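Local coordinates for DNA ligase (PDB 3GDE), which probably seals nicks in double-stranded DNA during replication, recombination and repair, using ATP and a magnesium cofactor, at residues F6-E17 against T151-L161. Residues are numbered along the deposited sequence; the frame is centred on the assembly and turned at random.
Sequences FAEFAEFCERLE and TPLEARYLTRL
Tyr157 and Phe6 are the two large bumps of this helix-helix contact, one from each side, while the small Ala10 sets its CB 3.6 Å from Leu153 O. The axes of 6-16 and 152-161 pass 8.6 Å apart and cross at 78°, and the backbones come nearest at Ala7 and Glu154. The Phe6 ring, swung anti to its own backbone nitrogen (chi1 -169°), enters a hollow made by Glu154, Tyr157 CB, Leu158 and Leu161. Leu158 CD1 sits over one of its faces, 3.6 Å from the ring centroid, in a CH-pi contact, while Phe9 covers the opposite face and Glu154 CG meets the edge in plane. Tyr157 returns the gesture: Cys13 CB rests above the centre of its ring, and Ala10 CB lies 3.9 Å from its CD2. Both helices belong to the all-helical N-terminal domain of the ligase, the DNA-binding domain in this family, and helix 39-49 adds Phe48 against Phe6 and Leu161. Beyond the apolar part, Glu17 OE2 collects three groups. At the edge of the Tyr157 ring it accepts a very short hydrogen bond from Tyr157 OH (2.5 Å), with carboxylate and ring planes 82° apart. Arg160 NH1 adds a salt bridge to the same oxygen at 2.6 Å. A longer one comes from Arg156 NH2, 3.6 Å from Glu17 OE2. Glu99 and Asp93 also pair with Arg156 and Arg160, respectively. A leucine in place of Glu17 would probably leave the tyrosine hydroxyl without this acceptor and deprive both arginines of a shared counter-charge. At the other end Thr151 and Glu154 form a capping box, and Glu154 OE2 takes a weak hydrogen bond from Ala7 N (2.8 Å). Nearby, a water joins Glu11 OE1 to Thr151 OG1, while Leu153 CD2 packs against the Glu11 carboxylate.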
loop_
_atom_site.group_PDB
_atom_site.type_symbol
_atom_site.label_atom_id
_atom_site.label_comp_id
_atom_site.label_asym_id
_atom_site.label_seq_id
_atom_site.Cartn_x
_atom_site.Cartn_y
_atom_site.Cartn_z
ATOM N N PHE A 6 -21.327 14.117 8.021
ATOM C CA PHE A 6 -20.493 12.958 8.333
ATOM C C PHE A 6 -21.295 11.969 9.187
ATOM O O PHE A 6 -21.122 10.753 9.048
ATOM C CB PHE A 6 -19.192 13.389 9.027
ATOM C CG PHE A 6 -18.166 12.288 9.148
ATOM C CD1 PHE A 6 -18.060 11.543 10.316
ATOM C CD2 PHE A 6 -17.303 11.999 8.086
ATOM C CE1 PHE A 6 -17.112 10.515 10.433
ATOM C CE2 PHE A 6 -16.346 10.989 8.187
ATOM C CZ PHE A 6 -16.249 10.237 9.358
ATOM N N ALA A 7 -22.182 12.493 10.037
ATOM C CA ALA A 7 -23.096 11.672 10.853
ATOM C C ALA A 7 -24.020 10.755 10.053
ATOM O O ALA A 7 -24.399 9.705 10.542
ATOM C CB ALA A 7 -23.938 12.542 11.788
ATOM N N GLU A 8 -24.418 11.162 8.850
ATOM C CA GLU A 8 -25.220 10.282 8.007
ATOM C C GLU A 8 -24.347 9.109 7.557
ATOM O O GLU A 8 -24.761 7.951 7.627
ATOM C CB GLU A 8 -25.827 11.023 6.813
ATOM C CG GLU A 8 -26.594 10.091 5.872
ATOM C CD GLU A 8 -27.177 10.781 4.641
ATOM O OE1 GLU A 8 -27.880 10.090 3.871
ATOM O OE2 GLU A 8 -26.943 11.995 4.439
ATOM N N PHE A 9 -23.135 9.433 7.116
ATOM C CA PHE A 9 -22.121 8.447 6.772
ATOM C C PHE A 9 -21.782 7.545 7.964
ATOM O O PHE A 9 -21.697 6.320 7.822
ATOM C CB PHE A 9 -20.876 9.172 6.220
ATOM C CG PHE A 9 -19.636 8.322 6.169
ATOM C CD1 PHE A 9 -19.486 7.338 5.190
ATOM C CD2 PHE A 9 -18.613 8.513 7.095
ATOM C CE1 PHE A 9 -18.342 6.559 5.136
ATOM C CE2 PHE A 9 -17.462 7.723 7.055
ATOM C CZ PHE A 9 -17.331 6.746 6.069
ATOM N N ALA A 10 -21.606 8.157 9.136
ATOM C CA ALA A 10 -21.240 7.435 10.359
ATOM C C ALA A 10 -22.295 6.401 10.765
ATOM O O ALA A 10 -21.952 5.254 11.076
ATOM C CB ALA A 10 -20.952 8.423 11.511
ATOM N N GLU A 11 -23.569 6.794 10.741
ATOM C CA GLU A 11 -24.677 5.881 11.053
ATOM C C GLU A 11 -24.775 4.763 10.045
ATOM O O GLU A 11 -25.098 3.634 10.402
ATOM C CB GLU A 11 -26.024 6.597 11.046
ATOM C CG GLU A 11 -26.001 7.974 11.648
ATOM C CD GLU A 11 -26.366 8.006 13.109
ATOM O OE1 GLU A 11 -26.046 9.027 13.760
ATOM O OE2 GLU A 11 -26.978 7.030 13.600
ATOM N N PHE A 12 -24.533 5.089 8.775
ATOM C CA PHE A 12 -24.468 4.072 7.724
ATOM C C PHE A 12 -23.378 3.027 8.015
ATOM O O PHE A 12 -23.622 1.830 7.875
ATOM C CB PHE A 12 -24.247 4.716 6.353
ATOM C CG PHE A 12 -23.958 3.722 5.254
ATOM C CD1 PHE A 12 -24.928 2.806 4.851
ATOM C CD2 PHE A 12 -22.727 3.715 4.616
ATOM C CE1 PHE A 12 -24.669 1.885 3.838
ATOM C CE2 PHE A 12 -22.455 2.803 3.596
ATOM C CZ PHE A 12 -23.427 1.882 3.210
ATOM N N CYS A 13 -22.193 3.488 8.425
ATOM C CA CYS A 13 -21.057 2.606 8.729
ATOM C C CYS A 13 -21.321 1.719 9.936
ATOM O O CYS A 13 -20.975 0.535 9.932
ATOM C CB CYS A 13 -19.786 3.421 8.970
ATOM S SG CYS A 13 -19.128 4.163 7.482
ATOM N N GLU A 14 -21.936 2.301 10.964
ATOM C CA GLU A 14 -22.278 1.573 12.171
ATOM C C GLU A 14 -23.136 0.344 11.860
ATOM O O GLU A 14 -22.895 -0.737 12.403
ATOM C CB GLU A 14 -22.985 2.485 13.153
ATOM C CG GLU A 14 -22.928 1.974 14.570
ATOM C CD GLU A 14 -24.278 1.579 15.110
ATOM O OE1 GLU A 14 -25.040 0.881 14.399
ATOM O OE2 GLU A 14 -24.579 1.984 16.259
ATOM N N ARG A 15 -24.111 0.518 10.966
ATOM C CA ARG A 15 -24.996 -0.563 10.555
ATOM C C ARG A 15 -24.266 -1.672 9.780
ATOM O O ARG A 15 -24.653 -2.835 9.843
ATOM C CB ARG A 15 -26.183 -0.000 9.765
ATOM C CG ARG A 15 -27.372 0.379 10.644
ATOM C CD ARG A 15 -28.278 1.455 10.020
ATOM N NE ARG A 15 -28.053 2.758 10.649
ATOM C CZ ARG A 15 -28.717 3.211 11.716
ATOM N NH1 ARG A 15 -29.678 2.478 12.276
ATOM N NH2 ARG A 15 -28.420 4.404 12.227
ATOM N N LEU A 16 -23.195 -1.313 9.077
ATOM C CA LEU A 16 -22.386 -2.278 8.325
ATOM C C LEU A 16 -21.562 -3.196 9.218
ATOM O O LEU A 16 -21.176 -4.286 8.793
ATOM C CB LEU A 16 -21.438 -1.561 7.364
ATOM C CG LEU A 16 -21.970 -0.787 6.164
ATOM C CD1 LEU A 16 -20.791 -0.227 5.396
ATOM C CD2 LEU A 16 -22.865 -1.643 5.267
ATOM N N GLU A 17 -21.271 -2.745 10.438
ATOM C CA GLU A 17 -20.478 -3.520 11.393
ATOM C C GLU A 17 -21.122 -4.859 11.753
ATOM O O GLU A 17 -20.431 -5.842 11.995
ATOM C CB GLU A 17 -20.230 -2.717 12.675
ATOM C CG GLU A 17 -19.450 -1.448 12.458
ATOM C CD GLU A 17 -18.518 -1.108 13.600
ATOM O OE1 GLU A 17 -18.399 -1.916 14.553
ATOM O OE2 GLU A 17 -17.887 -0.025 13.526
ATOM N N THR A 151 -20.852 14.393 16.682
ATOM C CA THR A 151 -21.645 13.451 17.476
ATOM C C THR A 151 -20.732 12.304 17.960
ATOM O O THR A 151 -19.640 12.119 17.429
ATOM C CB THR A 151 -22.845 12.875 16.679
ATOM O OG1 THR A 151 -22.376 12.047 15.614
ATOM C CG2 THR A 151 -23.739 13.996 16.116
ATOM N N PRO A 152 -21.160 11.556 18.994
ATOM C CA PRO A 152 -20.391 10.392 19.439
ATOM C C PRO A 152 -20.037 9.436 18.290
ATOM O O PRO A 152 -18.881 9.042 18.164
ATOM C CB PRO A 152 -21.333 9.725 20.457
ATOM C CG PRO A 152 -22.109 10.873 21.033
ATOM C CD PRO A 152 -22.367 11.764 19.828
ATOM N N LEU A 153 -21.010 9.105 17.446
ATOM C CA LEU A 153 -20.764 8.224 16.294
ATOM C C LEU A 153 -19.868 8.841 15.219
ATOM O O LEU A 153 -19.114 8.130 14.544
ATOM C CB LEU A 153 -22.090 7.774 15.683
ATOM C CG LEU A 153 -22.204 6.342 15.180
ATOM C CD1 LEU A 153 -21.507 5.329 16.125
ATOM C CD2 LEU A 153 -23.664 6.016 15.017
ATOM N N GLU A 154 -19.945 10.159 15.049
ATOM C CA GLU A 154 -19.005 10.850 14.162
ATOM C C GLU A 154 -17.586 10.757 14.702
ATOM O O GLU A 154 -16.648 10.539 13.945
ATOM C CB GLU A 154 -19.378 12.324 13.981
ATOM C CG GLU A 154 -20.402 12.572 12.914
ATOM C CD GLU A 154 -20.908 14.021 12.883
ATOM O OE1 GLU A 154 -20.804 14.731 13.904
ATOM O OE2 GLU A 154 -21.425 14.450 11.830
ATOM N N ALA A 155 -17.440 10.942 16.013
ATOM C CA ALA A 155 -16.132 10.928 16.652
ATOM C C ALA A 155 -15.478 9.554 16.516
ATOM O O ALA A 155 -14.260 9.437 16.369
ATOM C CB ALA A 155 -16.248 11.338 18.121
ATOM N N ARG A 156 -16.305 8.520 16.569
ATOM C CA ARG A 156 -15.867 7.146 16.364
ATOM C C ARG A 156 -15.211 6.923 15.006
ATOM O O ARG A 156 -14.072 6.473 14.949
ATOM C CB ARG A 156 -17.050 6.210 16.543
ATOM C CG ARG A 156 -16.779 4.750 16.252
ATOM C CD ARG A 156 -17.735 3.959 17.092
ATOM N NE ARG A 156 -18.399 2.919 16.343
ATOM C CZ ARG A 156 -19.511 2.322 16.742
ATOM N NH1 ARG A 156 -20.081 2.664 17.884
ATOM N NH2 ARG A 156 -20.054 1.378 15.992
ATOM N N TYR A 157 -15.923 7.241 13.920
ATOM C CA TYR A 157 -15.394 7.023 12.560
ATOM C C TYR A 157 -14.395 8.072 12.083
ATOM O O TYR A 157 -13.607 7.802 11.198
ATOM C CB TYR A 157 -16.517 6.780 11.550
ATOM C CG TYR A 157 -17.243 5.498 11.866
ATOM C CD1 TYR A 157 -16.640 4.265 11.627
ATOM C CD2 TYR A 157 -18.514 5.515 12.455
ATOM C CE1 TYR A 157 -17.283 3.083 11.944
ATOM C CE2 TYR A 157 -19.167 4.337 12.782
ATOM C CZ TYR A 157 -18.545 3.125 12.520
ATOM O OH TYR A 157 -19.170 1.945 12.836
ATOM N N LEU A 158 -14.421 9.262 12.672
ATOM C CA LEU A 158 -13.373 10.256 12.424
ATOM C C LEU A 158 -12.048 9.709 12.928
ATOM O O LEU A 158 -11.015 9.804 12.254
ATOM C CB LEU A 158 -13.685 11.573 13.148
ATOM C CG LEU A 158 -14.014 12.870 12.390
ATOM C CD1 LEU A 158 -14.274 12.684 10.903
ATOM C CD2 LEU A 158 -15.167 13.650 13.053
ATOM N N THR A 159 -12.095 9.136 14.120
ATOM C CA THR A 159 -10.924 8.579 14.775
ATOM C C THR A 159 -10.413 7.370 13.986
ATOM O O THR A 159 -9.219 7.276 13.695
ATOM C CB THR A 159 -11.264 8.199 16.239
ATOM O OG1 THR A 159 -11.666 9.380 16.952
ATOM C CG2 THR A 159 -10.069 7.552 16.956
ATOM N N ARG A 160 -11.324 6.473 13.616
ATOM C CA ARG A 160 -10.968 5.265 12.872
ATOM C C ARG A 160 -10.428 5.593 11.482
ATOM O O ARG A 160 -9.541 4.902 10.978
ATOM C CB ARG A 160 -12.158 4.314 12.782
ATOM C CG ARG A 160 -12.477 3.642 14.110
ATOM C CD ARG A 160 -13.388 2.458 13.927
ATOM N NE ARG A 160 -13.920 1.957 15.191
ATOM C CZ ARG A 160 -14.905 1.065 15.265
ATOM N NH1 ARG A 160 -15.453 0.595 14.155
ATOM N NH2 ARG A 160 -15.357 0.653 16.439
ATOM N N LEU A 161 -10.957 6.662 10.892
ATOM C CA LEU A 161 -10.530 7.144 9.583
ATOM C C LEU A 161 -9.087 7.648 9.633
ATOM O O LEU A 161 -8.262 7.225 8.825
ATOM C CB LEU A 161 -11.499 8.228 9.071
ATOM C CG LEU A 161 -11.291 8.937 7.729
ATOM C CD1 LEU A 161 -11.040 7.958 6.579
ATOM C CD2 LEU A 161 -12.502 9.832 7.417
HETATM O O HOH W 1 -24.298 10.624 14.885
HETATM O O HOH W 2 -17.144 -1.411 16.774
#